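Local structure of dipeptide Epimerase (Enterococcus faecalis V583, 3JVA) at residues K12-K16 against F323-P329; D30-V34 against G46-P50. The protein belongs to the mandelate racemase/muconate lactonizing enzyme family of the enolase superfamily and binds a magnesium ion in its barrel domain. All coordinates share one frame; numbering follows the deposited sequence.

Interaction 1: K12-K16 against F323-P329; sequences KIKLK and FGLETAP
Leu15 and Leu325 are paired in a single beta bridge, with one backbone hydrogen bond on each flank. Glu326 N donates to Lys14 O at 2.9 Å, arriving almost in line with the carbonyl bond (C=O...N 162°). On the other flank Lys16 N reaches Gly324 O, also at 2.9 Å, with a nearly straight N-H...O angle of 168°; the same oxygen receives a CA-H...O contact from Leu15 CA at 3.4 Å.

Lys16 adds a side-chain bond. Extended beyond CG, the chain passes Gly324 and brings NZ to 3.1 Å from Phe323 O, above the plane of that carbonyl. A water joins Lys16 NZ to Leu325 O, while a second water donates to both Leu15 O and Glu326 OE1. Polar groups on both sides of the bridge are therefore also tied through solvent.

Most of the apolar contact comes from Ile13, whose side chain crosses those of Leu325, Thr327 and Pro329 at about a right angle. A chi1 of -61° sets CG1 beside the backbone N and leaves CG2 anti to it, where this methyl packs 3.8 Å from Leu325 CB and approaches Thr327 O to 3.2 Å. Ile13 CD1 lies 3.8 Å from Pro329 CB. Lys14 and Glu326 run side by side through their aliphatic carbons, their charged ends apart.

Further out, Ile13 and Leu15 bond through their backbones to Ala29 and Glu27. Leu325 and Pro329 touch Thr297. Phe323 rests on Thr131 and Ile133 of barrel strand 128-134, while the bridge at Leu325 brings the same loop against strand 3-21 of the N-terminal domain.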
loop_
_atom_site.group_PDB
_atom_site.type_symbol
_atom_site.label_atom_id
_atom_site.label_comp_id
_atom_site.label_asym_id
_atom_site.label_seq_id
_atom_site.Cartn_x
_atom_site.Cartn_y
_atom_site.Cartn_z
ATOM N N LYS B 12 25.632 -39.894 -22.660
ATOM C CA LYS B 12 26.199 -38.900 -23.560
ATOM C C LYS B 12 25.688 -39.181 -24.968
ATOM O O LYS B 12 25.985 -40.221 -25.552
ATOM C CB LYS B 12 27.726 -38.965 -23.531
ATOM C CG LYS B 12 28.323 -38.765 -22.142
ATOM C CD LYS B 12 29.843 -38.735 -22.197
ATOM C CE LYS B 12 30.439 -38.536 -20.816
ATOM N NZ LYS B 12 31.926 -38.535 -20.856
ATOM N N ILE B 13 24.913 -38.246 -25.502
ATOM C CA ILE B 13 24.330 -38.400 -26.825
ATOM C C ILE B 13 24.721 -37.210 -27.685
ATOM O O ILE B 13 24.450 -36.065 -27.331
ATOM C CB ILE B 13 22.782 -38.481 -26.729
ATOM C CG1 ILE B 13 22.359 -39.692 -25.884
ATOM C CG2 ILE B 13 22.179 -38.583 -28.118
ATOM C CD1 ILE B 13 22.576 -41.042 -26.569
ATOM N N LYS B 14 25.359 -37.482 -28.816
ATOM C CA LYS B 14 25.780 -36.412 -29.711
ATOM C C LYS B 14 24.572 -35.650 -30.248
ATOM O O LYS B 14 23.519 -36.241 -30.515
ATOM C CB LYS B 14 26.589 -36.988 -30.876
ATOM C CG LYS B 14 27.273 -35.929 -31.718
ATOM C CD LYS B 14 28.136 -36.546 -32.802
ATOM C CE LYS B 14 28.975 -35.480 -33.487
ATOM N NZ LYS B 14 29.820 -34.771 -32.489
ATOM N N LEU B 15 24.728 -34.336 -30.396
ATOM C CA LEU B 15 23.666 -33.480 -30.912
ATOM C C LEU B 15 23.835 -33.294 -32.419
ATOM O O LEU B 15 24.960 -33.193 -32.910
ATOM C CB LEU B 15 23.715 -32.102 -30.244
ATOM C CG LEU B 15 23.517 -31.987 -28.728
ATOM C CD1 LEU B 15 23.776 -30.541 -28.299
ATOM C CD2 LEU B 15 22.106 -32.414 -28.347
ATOM N N LYS B 16 22.721 -33.246 -33.144
ATOM C CA LYS B 16 22.763 -33.046 -34.592
ATOM C C LYS B 16 23.339 -31.666 -34.899
ATOM O O LYS B 16 24.066 -31.487 -35.878
ATOM C CB LYS B 16 21.360 -33.160 -35.200
ATOM C CG LYS B 16 20.778 -34.564 -35.188
ATOM C CD LYS B 16 19.357 -34.574 -35.728
ATOM C CE LYS B 16 18.760 -35.967 -35.709
ATOM N NZ LYS B 16 17.334 -35.955 -36.159
ATOM N N PHE B 323 14.371 -34.503 -30.995
ATOM C CA PHE B 323 14.546 -34.240 -32.423
ATOM C C PHE B 323 15.977 -33.874 -32.796
ATOM O O PHE B 323 16.357 -33.961 -33.965
ATOM C CB PHE B 323 13.619 -33.108 -32.887
ATOM C CG PHE B 323 12.188 -33.272 -32.467
ATOM C CD1 PHE B 323 11.634 -34.532 -32.276
ATOM C CD2 PHE B 323 11.381 -32.153 -32.288
ATOM C CE1 PHE B 323 10.295 -34.676 -31.912
ATOM C CE2 PHE B 323 10.042 -32.285 -31.925
ATOM C CZ PHE B 323 9.499 -33.544 -31.737
ATOM N N GLY B 324 16.767 -33.456 -31.811
ATOM C CA GLY B 324 18.143 -33.080 -32.086
ATOM C C GLY B 324 19.189 -34.078 -31.626
ATOM O O GLY B 324 20.379 -33.758 -31.601
ATOM N N LEU B 325 18.757 -35.282 -31.263
ATOM C CA LEU B 325 19.675 -36.322 -30.794
ATOM C C LEU B 325 20.130 -37.226 -31.943
ATOM O O LEU B 325 19.325 -37.607 -32.790
ATOM C CB LEU B 325 18.987 -37.181 -29.727
ATOM C CG LEU B 325 18.447 -36.480 -28.475
ATOM C CD1 LEU B 325 17.821 -37.515 -27.551
ATOM C CD2 LEU B 325 19.571 -35.739 -27.763
ATOM N N GLU B 326 21.413 -37.576 -31.966
ATOM C CA GLU B 326 21.935 -38.449 -33.019
ATOM C C GLU B 326 21.465 -39.885 -32.854
ATOM O O GLU B 326 21.376 -40.634 -33.827
ATOM C CB GLU B 326 23.463 -38.404 -33.046
ATOM C CG GLU B 326 24.022 -37.174 -33.735
ATOM C CD GLU B 326 23.749 -37.156 -35.230
ATOM O OE1 GLU B 326 24.139 -36.168 -35.887
ATOM O OE2 GLU B 326 23.153 -38.125 -35.752
ATOM N N THR B 327 21.171 -40.277 -31.620
ATOM C CA THR B 327 20.690 -41.625 -31.359
ATOM C C THR B 327 19.914 -41.626 -30.042
ATOM O O THR B 327 20.079 -40.721 -29.225
ATOM C CB THR B 327 21.867 -42.638 -31.316
ATOM O OG1 THR B 327 21.350 -43.970 -31.406
ATOM C CG2 THR B 327 22.673 -42.485 -30.033
ATOM N N ALA B 328 19.056 -42.624 -29.853
ATOM C CA ALA B 328 18.241 -42.715 -28.645
ATOM C C ALA B 328 18.962 -43.434 -27.511
ATOM O O ALA B 328 19.494 -44.529 -27.695
ATOM C CB ALA B 328 16.938 -43.427 -28.954
ATOM N N PRO B 329 18.981 -42.826 -26.314
ATOM C CA PRO B 329 19.650 -43.438 -25.162
ATOM C C PRO B 329 18.854 -44.593 -24.556
ATOM O O PRO B 329 19.401 -45.410 -23.810
ATOM C CB PRO B 329 19.812 -42.264 -24.195
ATOM C CG PRO B 329 18.568 -41.441 -24.472
ATOM C CD PRO B 329 18.475 -41.478 -25.988
HETATM O O HOH W 1 26.087 -34.589 -35.256
HETATM O O HOH W 2 16.779 -37.196 -33.624
#

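Interaction 2: D30-V34 against G46-P50; sequences DSAIV and GEGGP
Gly46 opens the pairing with Val34 as an antiparallel hydrogen-bonded pair: Gly46 N donates to Val34 O, and Val34 N returns a bond of 2.9 Å to Gly46 O, approaching from above the carbonyl plane. The same Gly46 O accepts a CA-H...O contact from Ile33 CA at 3.5 Å.

Glu47 follows opposite Ile33 in a non-hydrogen-bonded pair, with a CA-CA distance of 4.6 Å. Its CG stands anti to the backbone N (chi1 178°), and the extended chain carries the carboxylate to Ser31. There Ser31 OG donates to Glu47 OE2 at 2.6 Å; OE2 accepts with its anti lone pair, the one turned away from OE1. The hydroxyl is placed for this by a chi1 of 58°, between the backbone N and the carbonyl carbon.

Gly48 restores the hydrogen-bonded pattern with Ala32. Gly48 N to Ala32 O measures 2.9 Å, and Ala32 N to Gly48 O 3.1 Å at an almost straight 177°. Gly46 and Gly48 have no side chains on the face that carries Ala32 and Val34. On that face Ala32 touches Leu63 and Ile66 of helix 59-73, and Val34 touches Ile66.

Beyond the strand, Gly49 leads to Pro50, whose ring lies against the carbonyl of Asp30 at the end of the ladder, with Pro50 CG 3.3 Å from Asp30 O.

Glu47 is buried, and its carboxylate has three hydrogen-bonding partners: Ser31 OG and Thr297 OG1 at OE2, and Gly300 N at OE1. The bonds to Thr297 and Gly300 link this hairpin to the barrel domain. The nearby start of helix 298-310 would be expected to favour the charged form of the carboxylate.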
loop_
_atom_site.group_PDB
_atom_site.type_symbol
_atom_site.label_atom_id
_atom_site.label_comp_id
_atom_site.label_asym_id
_atom_site.label_seq_id
_atom_site.Cartn_x
_atom_site.Cartn_y
_atom_site.Cartn_z
ATOM N N ASP B 30 24.827 -34.456 -22.306
ATOM C CA ASP B 30 25.354 -35.330 -21.270
ATOM C C ASP B 30 24.513 -35.208 -20.006
ATOM O O ASP B 30 24.527 -34.176 -19.333
ATOM C CB ASP B 30 26.820 -34.979 -20.998
ATOM C CG ASP B 30 27.679 -35.048 -22.259
ATOM O OD1 ASP B 30 27.260 -35.718 -23.229
ATOM O OD2 ASP B 30 28.771 -34.444 -22.286
ATOM N N SER B 31 23.777 -36.270 -19.690
ATOM C CA SER B 31 22.901 -36.270 -18.527
ATOM C C SER B 31 23.060 -37.498 -17.647
ATOM O O SER B 31 23.825 -38.415 -17.951
ATOM C CB SER B 31 21.445 -36.192 -18.983
ATOM O OG SER B 31 21.138 -37.288 -19.835
ATOM N N ALA B 32 22.312 -37.503 -16.553
ATOM C CA ALA B 32 22.329 -38.619 -15.624
ATOM C C ALA B 32 21.042 -39.396 -15.843
ATOM O O ALA B 32 19.969 -38.802 -15.947
ATOM C CB ALA B 32 22.400 -38.097 -14.186
ATOM N N ILE B 33 21.148 -40.715 -15.957
ATOM C CA ILE B 33 19.968 -41.547 -16.123
ATOM C C ILE B 33 19.898 -42.486 -14.931
ATOM O O ILE B 33 20.875 -43.158 -14.599
ATOM C CB ILE B 33 20.004 -42.361 -17.447
ATOM C CG1 ILE B 33 19.808 -41.410 -18.631
ATOM C CG2 ILE B 33 18.909 -43.422 -17.440
ATOM C CD1 ILE B 33 19.765 -42.089 -19.992
ATOM N N VAL B 34 18.740 -42.511 -14.280
ATOM C CA VAL B 34 18.541 -43.343 -13.104
ATOM C C VAL B 34 17.546 -44.456 -13.363
ATOM O O VAL B 34 16.605 -44.311 -14.148
ATOM C CB VAL B 34 18.023 -42.506 -11.907
ATOM C CG1 VAL B 34 17.847 -43.396 -10.676
ATOM C CG2 VAL B 34 18.997 -41.385 -11.597
ATOM N N GLY B 46 14.409 -42.441 -14.826
ATOM C CA GLY B 46 14.372 -41.011 -14.593
ATOM C C GLY B 46 15.605 -40.371 -15.199
ATOM O O GLY B 46 16.568 -41.057 -15.538
ATOM N N GLU B 47 15.571 -39.058 -15.368
ATOM C CA GLU B 47 16.715 -38.359 -15.933
ATOM C C GLU B 47 16.954 -37.049 -15.212
ATOM O O GLU B 47 16.015 -36.365 -14.808
ATOM C CB GLU B 47 16.506 -38.082 -17.430
ATOM C CG GLU B 47 17.661 -37.307 -18.071
ATOM C CD GLU B 47 17.548 -37.200 -19.591
ATOM O OE1 GLU B 47 16.426 -36.982 -20.089
ATOM O OE2 GLU B 47 18.588 -37.319 -20.281
ATOM N N GLY B 48 18.228 -36.725 -15.046
ATOM C CA GLY B 48 18.621 -35.485 -14.417
ATOM C C GLY B 48 19.371 -34.745 -15.506
ATOM O O GLY B 48 20.482 -35.134 -15.875
ATOM N N GLY B 49 18.746 -33.705 -16.043
ATOM C CA GLY B 49 19.368 -32.926 -17.098
ATOM C C GLY B 49 20.027 -31.684 -16.534
ATOM O O GLY B 49 19.347 -30.768 -16.067
ATOM N N PRO B 50 21.361 -31.627 -16.556
ATOM C CA PRO B 50 22.074 -30.465 -16.031
ATOM C C PRO B 50 21.929 -29.267 -16.966
ATOM O O PRO B 50 21.404 -29.389 -18.072
ATOM C CB PRO B 50 23.512 -30.967 -15.928
ATOM C CG PRO B 50 23.611 -31.905 -17.100
ATOM C CD PRO B 50 22.301 -32.663 -17.025
#

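Overall arrangement
The centres of interactions 1 and 2 lie 14 Å apart, and the two share the antiparallel sheet of the N-terminal domain, where strands 3-21 and 29-38 are neighbours. Along the chain, interaction 2 is nested within the long loop that interaction 1 closes: a local hairpin inside a connection spanning more than 300 residues. They also meet directly, with Lys12 CB 3.3 Å from Asp30 OD1 and Pro329 CB 4.2 Å from Ile33 CD1. Thr297 is common to both surroundings, touching Leu325 and Pro329 and bonding to Glu47. Neighbouring strands of one sheet thus face the barrel domain at adjoining places, joining the two domains of this enolase-type fold.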